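Local coordinates for protein dachshund (Homo sapiens, PDB 1L8R) that acts as a nuclear transcription factor regulating organogenesis, here represented by its DACHbox-N domain, which contains a DNA-binding motif resembling the forkhead/winged-helix domain, at residues A[25-31]-A[83-88]; A[18-22]-A[66-70]; A[51-57]-A[93-98]; A[9-13]-A[88-92]. All coordinates share one frame. Residue numbers count along the deposited sequence, not the author numbering.

Contact 1. Residues A[25-31]-A[83-88]; sequences CELICLP and CKLISR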
loop_
_atom_site.group_PDB
_atom_site.type_symbol
_atom_site.label_atom_id
_atom_site.label_comp_id
_atom_site.label_asym_id
_atom_site.label_seq_id
_atom_site.Cartn_x
_atom_site.Cartn_y
_atom_site.Cartn_z
ATOM N N CYS A 25 3.140 -13.369 2.518
ATOM C CA CYS A 25 2.001 -12.541 2.890
ATOM C C CYS A 25 1.568 -11.663 1.725
ATOM O O CYS A 25 2.396 -11.058 1.053
ATOM C CB CYS A 25 2.357 -11.662 4.086
ATOM S SG CYS A 25 0.935 -10.830 4.817
ATOM N N GLU A 26 0.264 -11.603 1.486
ATOM C CA GLU A 26 -0.267 -10.792 0.408
ATOM C C GLU A 26 -0.259 -9.335 0.860
ATOM O O GLU A 26 -0.899 -8.977 1.849
ATOM C CB GLU A 26 -1.693 -11.227 0.071
ATOM C CG GLU A 26 -2.259 -10.567 -1.165
ATOM C CD GLU A 26 -3.588 -11.163 -1.574
ATOM O OE1 GLU A 26 -3.606 -12.340 -1.998
ATOM O OE2 GLU A 26 -4.609 -10.456 -1.469
ATOM N N LEU A 27 0.463 -8.499 0.129
ATOM C CA LEU A 27 0.552 -7.091 0.478
ATOM C C LEU A 27 -0.015 -6.237 -0.637
ATOM O O LEU A 27 0.052 -6.609 -1.807
ATOM C CB LEU A 27 2.010 -6.709 0.709
ATOM C CG LEU A 27 2.805 -7.606 1.651
ATOM C CD1 LEU A 27 4.246 -7.112 1.691
ATOM C CD2 LEU A 27 2.190 -7.605 3.043
ATOM N N ILE A 28 -0.588 -5.095 -0.278
ATOM C CA ILE A 28 -1.123 -4.216 -1.297
ATOM C C ILE A 28 -0.379 -2.887 -1.315
ATOM O O ILE A 28 0.331 -2.525 -0.359
ATOM C CB ILE A 28 -2.660 -3.990 -1.132
ATOM C CG1 ILE A 28 -2.982 -3.367 0.226
ATOM C CG2 ILE A 28 -3.384 -5.335 -1.259
ATOM C CD1 ILE A 28 -2.925 -4.337 1.366
ATOM N N CYS A 29 -0.528 -2.180 -2.425
ATOM C CA CYS A 29 0.123 -0.895 -2.631
ATOM C C CYS A 29 -0.453 0.162 -1.685
ATOM O O CYS A 29 -1.605 0.571 -1.825
ATOM C CB CYS A 29 -0.061 -0.481 -4.082
ATOM S SG CYS A 29 0.580 1.131 -4.460
ATOM N N LEU A 30 0.350 0.591 -0.719
ATOM C CA LEU A 30 -0.094 1.572 0.269
ATOM C C LEU A 30 -0.553 2.920 -0.296
ATOM O O LEU A 30 -1.647 3.390 0.035
ATOM C CB LEU A 30 0.996 1.796 1.319
ATOM C CG LEU A 30 0.690 2.835 2.407
ATOM C CD1 LEU A 30 -0.612 2.480 3.114
ATOM C CD2 LEU A 30 1.848 2.886 3.396
ATOM N N PRO A 31 0.266 3.564 -1.146
ATOM C CA PRO A 31 -0.152 4.857 -1.703
ATOM C C PRO A 31 -1.466 4.765 -2.468
ATOM O O PRO A 31 -2.287 5.687 -2.423
ATOM C CB PRO A 31 1.015 5.243 -2.608
ATOM C CG PRO A 31 2.182 4.610 -1.937
ATOM C CD PRO A 31 1.649 3.248 -1.553
ATOM N N CYS A 83 8.037 3.153 -3.174
ATOM C CA CYS A 83 6.698 2.718 -2.794
ATOM C C CYS A 83 6.741 1.679 -1.694
ATOM O O CYS A 83 7.660 0.869 -1.632
ATOM C CB CYS A 83 5.956 2.130 -3.994
ATOM S SG CYS A 83 4.187 1.913 -3.683
ATOM N N LYS A 84 5.736 1.707 -0.824
ATOM C CA LYS A 84 5.648 0.751 0.268
ATOM C C LYS A 84 4.393 -0.097 0.168
ATOM O O LYS A 84 3.397 0.308 -0.439
ATOM C CB LYS A 84 5.711 1.479 1.608
ATOM C CG LYS A 84 7.117 1.984 1.911
ATOM C CD LYS A 84 7.165 2.866 3.134
ATOM C CE LYS A 84 8.592 3.303 3.420
ATOM N NZ LYS A 84 8.648 4.332 4.503
ATOM N N LEU A 85 4.466 -1.287 0.761
ATOM C CA LEU A 85 3.377 -2.251 0.738
ATOM C C LEU A 85 3.018 -2.704 2.151
ATOM O O LEU A 85 3.892 -2.861 2.998
ATOM C CB LEU A 85 3.811 -3.494 -0.048
ATOM C CG LEU A 85 4.389 -3.368 -1.461
ATOM C CD1 LEU A 85 4.849 -4.746 -1.938
ATOM C CD2 LEU A 85 3.343 -2.790 -2.414
ATOM N N ILE A 86 1.732 -2.912 2.416
ATOM C CA ILE A 86 1.331 -3.435 3.721
ATOM C C ILE A 86 0.170 -4.403 3.522
ATOM O O ILE A 86 -0.516 -4.346 2.509
ATOM C CB ILE A 86 0.931 -2.331 4.748
ATOM C CG1 ILE A 86 -0.240 -1.499 4.238
ATOM C CG2 ILE A 86 2.155 -1.477 5.090
ATOM C CD1 ILE A 86 -0.845 -0.611 5.333
ATOM N N SER A 87 -0.026 -5.313 4.472
ATOM C CA SER A 87 -1.103 -6.293 4.356
ATOM C C SER A 87 -2.476 -5.635 4.437
ATOM O O SER A 87 -2.623 -4.537 4.974
ATOM C CB SER A 87 -0.966 -7.358 5.451
ATOM O OG SER A 87 -1.153 -6.805 6.745
ATOM N N ARG A 88 -3.494 -6.300 3.899
ATOM C CA ARG A 88 -4.831 -5.726 3.950
ATOM C C ARG A 88 -5.294 -5.576 5.393
ATOM O O ARG A 88 -5.985 -4.615 5.725
ATOM C CB ARG A 88 -5.816 -6.571 3.137
ATOM C CG ARG A 88 -5.729 -6.289 1.639
ATOM C CD ARG A 88 -6.811 -6.989 0.834
ATOM N NE ARG A 88 -6.715 -8.442 0.939
ATOM C CZ ARG A 88 -7.364 -9.290 0.150
ATOM N NH1 ARG A 88 -8.161 -8.835 -0.808
ATOM N NH2 ARG A 88 -7.214 -10.596 0.318
HETATM O O HOH W 1 -2.921 -9.705 3.505
#

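Contact 2. Residues A[18-22]-A[66-70]; sequences ASFTV and QVRIL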
loop_
_atom_site.group_PDB
_atom_site.type_symbol
_atom_site.label_atom_id
_atom_site.label_comp_id
_atom_site.label_asym_id
_atom_site.label_seq_id
_atom_site.Cartn_x
_atom_site.Cartn_y
_atom_site.Cartn_z
ATOM N N ALA A 18 -3.387 -2.997 -6.534
ATOM C CA ALA A 18 -2.243 -3.817 -6.897
ATOM C C ALA A 18 -1.661 -4.486 -5.660
ATOM O O ALA A 18 -1.649 -3.915 -4.566
ATOM C CB ALA A 18 -1.195 -2.968 -7.589
ATOM N N SER A 19 -1.165 -5.697 -5.846
ATOM C CA SER A 19 -0.621 -6.469 -4.744
ATOM C C SER A 19 0.567 -7.316 -5.175
ATOM O O SER A 19 0.700 -7.656 -6.350
ATOM C CB SER A 19 -1.713 -7.394 -4.190
ATOM O OG SER A 19 -1.177 -8.406 -3.355
ATOM N N PHE A 20 1.419 -7.638 -4.207
ATOM C CA PHE A 20 2.567 -8.525 -4.408
ATOM C C PHE A 20 2.585 -9.396 -3.164
ATOM O O PHE A 20 2.276 -8.926 -2.068
ATOM C CB PHE A 20 3.901 -7.770 -4.480
ATOM C CG PHE A 20 4.093 -6.993 -5.742
ATOM C CD1 PHE A 20 4.376 -7.631 -6.946
ATOM C CD2 PHE A 20 3.945 -5.613 -5.737
ATOM C CE1 PHE A 20 4.504 -6.907 -8.131
ATOM C CE2 PHE A 20 4.066 -4.872 -6.913
ATOM C CZ PHE A 20 4.346 -5.512 -8.117
ATOM N N THR A 21 2.928 -10.670 -3.321
ATOM C CA THR A 21 3.007 -11.540 -2.161
ATOM C C THR A 21 4.480 -11.674 -1.791
ATOM O O THR A 21 5.273 -12.249 -2.538
ATOM C CB THR A 21 2.393 -12.897 -2.461
ATOM O OG1 THR A 21 0.989 -12.719 -2.697
ATOM C CG2 THR A 21 2.586 -13.844 -1.283
ATOM N N VAL A 22 4.822 -11.123 -0.631
ATOM C CA VAL A 22 6.191 -11.087 -0.113
ATOM C C VAL A 22 6.319 -11.843 1.208
ATOM O O VAL A 22 5.526 -11.638 2.122
ATOM C CB VAL A 22 6.615 -9.618 0.114
ATOM C CG1 VAL A 22 8.063 -9.540 0.584
ATOM C CG2 VAL A 22 6.405 -8.831 -1.159
ATOM N N GLN A 66 9.162 -3.813 -8.744
ATOM C CA GLN A 66 7.797 -3.604 -8.253
ATOM C C GLN A 66 7.375 -2.152 -8.447
ATOM O O GLN A 66 6.234 -1.870 -8.821
ATOM C CB GLN A 66 7.702 -3.991 -6.776
ATOM C CG GLN A 66 7.859 -5.505 -6.535
ATOM C CD GLN A 66 8.078 -5.846 -5.083
ATOM O OE1 GLN A 66 8.556 -5.016 -4.298
ATOM N NE2 GLN A 66 7.759 -7.082 -4.708
ATOM N N VAL A 67 8.288 -1.225 -8.184
ATOM C CA VAL A 67 7.962 0.191 -8.361
ATOM C C VAL A 67 7.590 0.469 -9.820
ATOM O O VAL A 67 6.586 1.139 -10.103
ATOM C CB VAL A 67 9.146 1.094 -7.951
ATOM C CG1 VAL A 67 8.890 2.537 -8.419
ATOM C CG2 VAL A 67 9.328 1.054 -6.442
ATOM N N ARG A 68 8.378 -0.061 -10.750
ATOM C CA ARG A 68 8.117 0.146 -12.168
ATOM C C ARG A 68 6.772 -0.447 -12.598
ATOM O O ARG A 68 6.044 0.156 -13.386
ATOM C CB ARG A 68 9.252 -0.449 -13.004
ATOM C CG ARG A 68 10.590 0.236 -12.770
ATOM C CD ARG A 68 11.666 -0.353 -13.661
ATOM N NE ARG A 68 11.334 -0.185 -15.070
ATOM C CZ ARG A 68 12.065 -0.659 -16.074
ATOM N NH1 ARG A 68 13.180 -1.337 -15.823
ATOM N NH2 ARG A 68 11.676 -0.460 -17.329
ATOM N N ILE A 69 6.439 -1.625 -12.079
ATOM C CA ILE A 69 5.163 -2.246 -12.427
ATOM C C ILE A 69 4.008 -1.393 -11.894
ATOM O O ILE A 69 3.035 -1.136 -12.605
ATOM C CB ILE A 69 5.063 -3.681 -11.850
ATOM C CG1 ILE A 69 6.003 -4.610 -12.622
ATOM C CG2 ILE A 69 3.618 -4.193 -11.941
ATOM C CD1 ILE A 69 6.255 -5.929 -11.937
ATOM N N LEU A 70 4.122 -0.934 -10.654
ATOM C CA LEU A 70 3.062 -0.125 -10.059
ATOM C C LEU A 70 2.881 1.176 -10.829
ATOM O O LEU A 70 1.759 1.650 -10.995
ATOM C CB LEU A 70 3.375 0.153 -8.589
ATOM C CG LEU A 70 3.394 -1.119 -7.733
ATOM C CD1 LEU A 70 3.958 -0.838 -6.364
ATOM C CD2 LEU A 70 1.968 -1.656 -7.622
#

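Contact 3. Residues A[51-57]-A[93-98]; sequences KLKRLEI and TLYNDC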
loop_
_atom_site.group_PDB
_atom_site.type_symbol
_atom_site.label_atom_id
_atom_site.label_comp_id
_atom_site.label_asym_id
_atom_site.label_seq_id
_atom_site.Cartn_x
_atom_site.Cartn_y
_atom_site.Cartn_z
ATOM N N LYS A 51 1.434 7.405 11.836
ATOM C CA LYS A 51 0.498 6.511 12.506
ATOM C C LYS A 51 0.973 5.063 12.442
ATOM O O LYS A 51 0.897 4.331 13.428
ATOM C CB LYS A 51 -0.888 6.631 11.872
ATOM C CG LYS A 51 -1.526 7.997 12.049
ATOM C CD LYS A 51 -2.916 8.030 11.438
ATOM C CE LYS A 51 -3.586 9.372 11.672
ATOM N NZ LYS A 51 -3.720 9.671 13.124
ATOM N N LEU A 52 1.464 4.654 11.276
ATOM C CA LEU A 52 1.959 3.294 11.091
ATOM C C LEU A 52 3.060 2.991 12.111
ATOM O O LEU A 52 3.104 1.905 12.683
ATOM C CB LEU A 52 2.487 3.137 9.663
ATOM C CG LEU A 52 1.905 2.065 8.734
ATOM C CD1 LEU A 52 0.415 1.832 8.988
ATOM C CD2 LEU A 52 2.137 2.501 7.301
ATOM N N LYS A 53 3.947 3.954 12.344
ATOM C CA LYS A 53 5.015 3.752 13.316
ATOM C C LYS A 53 4.410 3.454 14.684
ATOM O O LYS A 53 4.727 2.444 15.312
ATOM C CB LYS A 53 5.907 4.992 13.410
ATOM C CG LYS A 53 6.700 5.292 12.147
ATOM C CD LYS A 53 7.766 6.349 12.402
ATOM C CE LYS A 53 8.787 5.861 13.419
ATOM N NZ LYS A 53 9.852 6.868 13.679
ATOM N N ARG A 54 3.522 4.337 15.132
ATOM C CA ARG A 54 2.865 4.184 16.424
ATOM C C ARG A 54 2.128 2.849 16.553
ATOM O O ARG A 54 2.121 2.238 17.625
ATOM C CB ARG A 54 1.883 5.334 16.640
ATOM C CG ARG A 54 1.389 5.475 18.065
ATOM C CD ARG A 54 0.261 6.483 18.130
ATOM N NE ARG A 54 -0.970 5.943 17.563
ATOM C CZ ARG A 54 -1.907 6.678 16.974
ATOM N NH1 ARG A 54 -1.759 7.992 16.866
ATOM N NH2 ARG A 54 -3.000 6.099 16.500
ATOM N N LEU A 55 1.508 2.399 15.463
ATOM C CA LEU A 55 0.772 1.134 15.461
ATOM C C LEU A 55 1.703 -0.071 15.376
ATOM O O LEU A 55 1.247 -1.216 15.327
ATOM C CB LEU A 55 -0.213 1.091 14.289
ATOM C CG LEU A 55 -1.404 2.047 14.333
ATOM C CD1 LEU A 55 -2.056 2.130 12.958
ATOM C CD2 LEU A 55 -2.400 1.568 15.380
ATOM N N GLU A 56 3.005 0.190 15.356
ATOM C CA GLU A 56 4.008 -0.870 15.272
ATOM C C GLU A 56 3.915 -1.663 13.972
ATOM O O GLU A 56 4.124 -2.877 13.955
ATOM C CB GLU A 56 3.883 -1.822 16.469
ATOM C CG GLU A 56 4.124 -1.155 17.818
ATOM C CD GLU A 56 5.497 -0.504 17.923
ATOM O OE1 GLU A 56 5.778 0.123 18.966
ATOM O OE2 GLU A 56 6.299 -0.616 16.971
ATOM N N ILE A 57 3.590 -0.969 12.888
ATOM C CA ILE A 57 3.492 -1.590 11.574
ATOM C C ILE A 57 4.623 -1.046 10.696
ATOM O O ILE A 57 4.701 0.163 10.449
ATOM C CB ILE A 57 2.142 -1.268 10.896
ATOM C CG1 ILE A 57 0.989 -1.843 11.726
ATOM C CG2 ILE A 57 2.119 -1.836 9.485
ATOM C CD1 ILE A 57 -0.393 -1.402 11.258
ATOM N N THR A 93 -6.253 -1.806 9.966
ATOM C CA THR A 93 -5.863 -1.317 11.283
ATOM C C THR A 93 -5.530 0.167 11.130
ATOM O O THR A 93 -5.925 0.993 11.951
ATOM C CB THR A 93 -4.624 -2.062 11.821
ATOM O OG1 THR A 93 -4.943 -3.447 12.014
ATOM C CG2 THR A 93 -4.170 -1.468 13.148
ATOM N N LEU A 94 -4.794 0.495 10.073
ATOM C CA LEU A 94 -4.437 1.882 9.802
ATOM C C LEU A 94 -5.705 2.687 9.534
ATOM O O LEU A 94 -5.895 3.772 10.079
ATOM C CB LEU A 94 -3.515 1.967 8.584
ATOM C CG LEU A 94 -3.335 3.370 8.007
ATOM C CD1 LEU A 94 -2.559 4.231 9.005
ATOM C CD2 LEU A 94 -2.610 3.292 6.677
ATOM N N TYR A 95 -6.577 2.142 8.694
ATOM C CA TYR A 95 -7.815 2.817 8.353
ATOM C C TYR A 95 -8.657 3.083 9.597
ATOM O O TYR A 95 -9.174 4.184 9.779
ATOM C CB TYR A 95 -8.603 1.989 7.331
ATOM C CG TYR A 95 -9.879 2.659 6.877
ATOM C CD1 TYR A 95 -11.055 2.528 7.614
ATOM C CD2 TYR A 95 -9.902 3.463 5.736
ATOM C CE1 TYR A 95 -12.219 3.181 7.227
ATOM C CE2 TYR A 95 -11.061 4.120 5.339
ATOM C CZ TYR A 95 -12.217 3.975 6.093
ATOM O OH TYR A 95 -13.367 4.627 5.716
ATOM N N ASN A 96 -8.788 2.081 10.460
ATOM C CA ASN A 96 -9.571 2.248 11.677
ATOM C C ASN A 96 -8.970 3.341 12.555
ATOM O O ASN A 96 -9.690 4.146 13.142
ATOM C CB ASN A 96 -9.643 0.927 12.450
ATOM C CG ASN A 96 -10.315 -0.176 11.650
ATOM O OD1 ASN A 96 -11.094 0.095 10.730
ATOM N ND2 ASN A 96 -10.033 -1.425 12.008
ATOM N N ASP A 97 -7.644 3.379 12.624
ATOM C CA ASP A 97 -6.948 4.368 13.438
ATOM C C ASP A 97 -7.098 5.796 12.914
ATOM O O ASP A 97 -7.019 6.757 13.678
ATOM C CB ASP A 97 -5.466 4.000 13.536
ATOM C CG ASP A 97 -4.708 4.897 14.492
ATOM O OD1 ASP A 97 -5.142 5.030 15.656
ATOM O OD2 ASP A 97 -3.674 5.463 14.081
ATOM N N CYS A 98 -7.319 5.935 11.611
ATOM C CA CYS A 98 -7.480 7.248 10.991
ATOM C C CYS A 98 -8.909 7.764 11.020
ATOM O O CYS A 98 -9.145 8.970 10.918
ATOM C CB CYS A 98 -7.040 7.203 9.526
ATOM S SG CYS A 98 -5.290 6.904 9.263
#

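Contact 4. Residues A[9-13]-A[88-92]; sequences MVDLR and RKDFE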
loop_
_atom_site.group_PDB
_atom_site.type_symbol
_atom_site.label_atom_id
_atom_site.label_comp_id
_atom_site.label_asym_id
_atom_site.label_seq_id
_atom_site.Cartn_x
_atom_site.Cartn_y
_atom_site.Cartn_z
HETATM N N MSE A 9 -4.195 -7.914 -9.185
HETATM C CA MSE A 9 -5.174 -6.998 -8.623
HETATM C C MSE A 9 -6.038 -7.786 -7.647
HETATM O O MSE A 9 -6.443 -8.918 -7.935
HETATM C CB MSE A 9 -6.042 -6.388 -9.731
HETATM C CG MSE A 9 -5.269 -5.717 -10.871
HETATM SE SE MSE A 9 -4.075 -4.295 -10.316
HETATM C CE MSE A 9 -2.429 -5.296 -10.363
ATOM N N VAL A 10 -6.298 -7.193 -6.489
ATOM C CA VAL A 10 -7.095 -7.836 -5.454
ATOM C C VAL A 10 -8.125 -6.844 -4.940
ATOM O O VAL A 10 -7.996 -5.641 -5.152
ATOM C CB VAL A 10 -6.213 -8.308 -4.278
ATOM C CG1 VAL A 10 -5.186 -9.313 -4.777
ATOM C CG2 VAL A 10 -5.527 -7.117 -3.625
ATOM N N ASP A 11 -9.146 -7.345 -4.258
ATOM C CA ASP A 11 -10.185 -6.464 -3.754
ATOM C C ASP A 11 -9.834 -5.875 -2.400
ATOM O O ASP A 11 -9.314 -6.562 -1.520
ATOM C CB ASP A 11 -11.519 -7.210 -3.645
ATOM C CG ASP A 11 -12.691 -6.274 -3.373
ATOM O OD1 ASP A 11 -13.143 -5.594 -4.321
ATOM O OD2 ASP A 11 -13.151 -6.207 -2.211
ATOM N N LEU A 12 -10.107 -4.587 -2.252
ATOM C CA LEU A 12 -9.876 -3.886 -1.003
ATOM C C LEU A 12 -11.050 -2.951 -0.809
ATOM O O LEU A 12 -11.190 -1.959 -1.528
ATOM C CB LEU A 12 -8.575 -3.079 -1.039
ATOM C CG LEU A 12 -8.282 -2.334 0.270
ATOM C CD1 LEU A 12 -8.269 -3.327 1.427
ATOM C CD2 LEU A 12 -6.946 -1.610 0.180
ATOM N N ARG A 13 -11.907 -3.281 0.150
ATOM C CA ARG A 13 -13.071 -2.459 0.440
ATOM C C ARG A 13 -13.872 -2.152 -0.830
ATOM O O ARG A 13 -14.294 -1.021 -1.051
ATOM C CB ARG A 13 -12.627 -1.154 1.112
ATOM C CG ARG A 13 -11.765 -1.350 2.355
ATOM C CD ARG A 13 -11.307 -0.009 2.934
ATOM N NE ARG A 13 -12.417 0.792 3.447
ATOM C CZ ARG A 13 -12.993 0.615 4.634
ATOM N NH1 ARG A 13 -12.567 -0.337 5.453
ATOM N NH2 ARG A 13 -14.002 1.392 5.004
ATOM N N ARG A 88 -3.494 -6.300 3.899
ATOM C CA ARG A 88 -4.831 -5.726 3.950
ATOM C C ARG A 88 -5.294 -5.576 5.393
ATOM O O ARG A 88 -5.985 -4.615 5.725
ATOM C CB ARG A 88 -5.816 -6.571 3.137
ATOM C CG ARG A 88 -5.729 -6.289 1.639
ATOM C CD ARG A 88 -6.811 -6.989 0.834
ATOM N NE ARG A 88 -6.715 -8.442 0.939
ATOM C CZ ARG A 88 -7.364 -9.290 0.150
ATOM N NH1 ARG A 88 -8.161 -8.835 -0.808
ATOM N NH2 ARG A 88 -7.214 -10.596 0.318
ATOM N N LYS A 89 -4.894 -6.510 6.254
ATOM C CA LYS A 89 -5.270 -6.447 7.664
ATOM C C LYS A 89 -4.621 -5.223 8.309
ATOM O O LYS A 89 -5.245 -4.526 9.109
ATOM C CB LYS A 89 -4.820 -7.706 8.409
ATOM C CG LYS A 89 -5.431 -7.832 9.800
ATOM C CD LYS A 89 -4.887 -9.034 10.566
ATOM C CE LYS A 89 -3.574 -8.707 11.261
ATOM N NZ LYS A 89 -3.781 -7.710 12.352
ATOM N N ASP A 90 -3.360 -4.972 7.965
ATOM C CA ASP A 90 -2.653 -3.823 8.510
ATOM C C ASP A 90 -3.227 -2.527 7.953
ATOM O O ASP A 90 -3.244 -1.495 8.636
ATOM C CB ASP A 90 -1.150 -3.915 8.215
ATOM C CG ASP A 90 -0.422 -4.854 9.170
ATOM O OD1 ASP A 90 -1.001 -5.210 10.219
ATOM O OD2 ASP A 90 0.734 -5.228 8.886
ATOM N N PHE A 91 -3.708 -2.562 6.715
ATOM C CA PHE A 91 -4.280 -1.353 6.162
ATOM C C PHE A 91 -5.566 -1.046 6.925
ATOM O O PHE A 91 -5.841 0.103 7.241
ATOM C CB PHE A 91 -4.618 -1.495 4.684
ATOM C CG PHE A 91 -5.193 -0.244 4.093
ATOM C CD1 PHE A 91 -4.377 0.850 3.829
ATOM C CD2 PHE A 91 -6.560 -0.126 3.873
ATOM C CE1 PHE A 91 -4.909 2.049 3.362
ATOM C CE2 PHE A 91 -7.103 1.065 3.408
ATOM C CZ PHE A 91 -6.277 2.156 3.150
ATOM N N GLU A 92 -6.349 -2.080 7.218
ATOM C CA GLU A 92 -7.600 -1.864 7.939
ATOM C C GLU A 92 -7.308 -1.308 9.330
ATOM O O GLU A 92 -8.024 -0.437 9.816
ATOM C CB GLU A 92 -8.412 -3.162 8.037
ATOM C CG GLU A 92 -8.845 -3.749 6.688
ATOM C CD GLU A 92 -9.585 -2.760 5.784
ATOM O OE1 GLU A 92 -9.972 -1.667 6.248
ATOM O OE2 GLU A 92 -9.789 -3.085 4.594
#

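Contact 1. Residues A[25-31]-A[83-88]
Strand 25-29 and strand 84-87 pair antiparallel within the sheet of the DACHbox-N domain. Ile28 and Ile86 form a hydrogen-bonded pair: Ile28 N donates to Ile86 O (2.9 Å), an oxygen whose position is less certain, and Ile86 N to Ile28 O (3.1 Å). Cys29 and Leu85 follow as a non-hydrogen-bonded pair, and Leu30 N, already in the helix, still donates to Lys84 O (3.1 Å). The outer edges are met as well, Leu27 and Cys29 by Phe20 and Ala18 of strand 15-22, Leu85 by Val60. Where the strands part, a water donates to Glu26 O (2.7 Å) and accepts only weakly from Arg88 N (3.5 Å). Glu26 OE2 lies 3.2 Å from Arg88 NH2, over the guanidinium face, so this salt bridge is charge attraction without a directed N-H; Arg88 NH1 is satisfied by Asp11 O. A helix follows each strand, with Cys29 and Ser87 as N-caps, Ser87 OG accepting from Asp90 N. Backbone bonds thus fix the strands centrally, while charge and a weak water link join their splayed end.

Contact 2. Residues A[18-22]-A[66-70]
Phe20 dominates this contact, giving up 101 Å² to the helix, with Gln66 (56 Å²) and Leu70 (48 Å²) as its main partners. Gln66 covers one face of the ring and Leu70 meets its edge. Gln66 CG sits 3.7 Å from the centroid of the Phe20 ring and only 7° off the normal, a CH-pi contact made by the aliphatic part of the glutamine. Its amide end is occupied otherwise, NE2 donating to Asn4 O. Helix 64-73 here packs on the sheet of the winged-helix-like DACHbox-N fold, running nearly antiparallel to strand 15-22 (157°) with the short axes 10.2 Å apart, room enough for one layer of side chains. Leu70, one turn on from Gln66, brings CG to 3.9 Å from Phe20 CE2, and its CD2 reaches Ala18 CB at 3.4 Å. The strand's alternation sets the pattern: Ala18, Phe20 and Val22 point toward the helix, whereas Ser19 and Thr21 point away, Ser19 OG bonding to Leu27 O of the neighbouring strand.

Contact 3. Residues A[51-57]-A[93-98]
Lys51 opens the contact in the last turn of helix 45-54, lying along helix 88-99 with its aliphatic chain: CD comes within 3.4 Å of Cys98 SG, and CB within 4.1 Å of Leu94 CD1. Its charge is near Asp97, but NZ to OD2 is 4.3 Å, beyond a salt bridge. Leu52 turns inward and meets Leu94, CD1 to CD1 at 3.8 Å; its side chain also touches Leu30 and Pro59, which joins this pair to the core. Arg54 reaches across at the surface, NH2 modelled 2.5 Å from Asp97 OD1 as a salt bridge, although the close fit makes the position of NH2 less certain. Leu55 packs beside it against helix 88-99, its CD1 4.0 Å from Leu94 CA and its CD2 4.2 Å from Thr93 CG2. Glu56, with positive phi, ends the helix: Glu56 N bonds back to Lys53 O (2.8 Å) and Ile57 N to Leu52 O (2.9 Å). The turn brings Ile57 back toward the second helix, where its CD1 lies 4.2 Å from Thr93 CG2. This C-terminal closure is a Schellman motif, set in a helix-helix contact of the winged-helix-like DACHbox-N fold.

Contact 4. Residues A[9-13]-A[88-92]
Strand 9-12 and the first turn of helix 88-99 (residues 88-92) run in roughly the same direction, their short axes 33° apart in direction and 10.9 Å apart at closest approach. The closest CA atoms are those of Leu12 and Arg88, 7.3 Å apart; Arg13, just past the strand, has positive phi and turns the chain. Arg88 bridges the gap. Its NH1 donates to Asp11 O at 2.6 Å, the oxygen lying near the guanidinium plane, while NH2 forms a salt bridge with Glu26. The aliphatic part of the same side chain packs on Leu12, whose CD1 is 3.9 Å from Arg88 CG. Leu12 also presents CD2 to the ring of Phe91, 4.0 Å from CD2 of that ring, and CD1 to Glu92 OE2 at 3.5 Å. One helical turn beyond Arg88, Glu92 takes Arg13 in a salt bridge, NH1 to OE1 at 3.0 Å, with a weak hydrogen bond in it. Arg13 has a second partner in a cation-pi contact with Tyr95, farther along the helix. The contact thus sets helix 88-99 against an outer strand of the antiparallel sheet, hydrogen-bonded through Val10 to Val17 of strand 15-22. Helix 30-37 adjoins the apolar part: its Ala33 touches both Leu12 and Phe91, and its Phe37 touches Leu12 and Arg13.

From the N terminus, strand 8-12 enters contact 4, which closes the longest loop, from 9-13 to 88-92. Contacts 1 and 2 are nested inside it. Contact 2 starts at 18-22 and closes on helix 64-73; contact 1 starts at 25-31 before that closure and ends at 83-88, so the two cross. Contact 3, begun at 51-57, crosses the other three and closes last. Contact 1 is central: strand 25-29 adjoins the strand of contact 2, Arg88 is shared with contact 4, and Leu30 touches Leu52 and Leu94 of contact 3. The centres of contacts 2 and 3 are about 22 Å apart; contact 2 holds helix 64-73 against the sheet, whereas contact 3 joins helices 45-54 and 88-99.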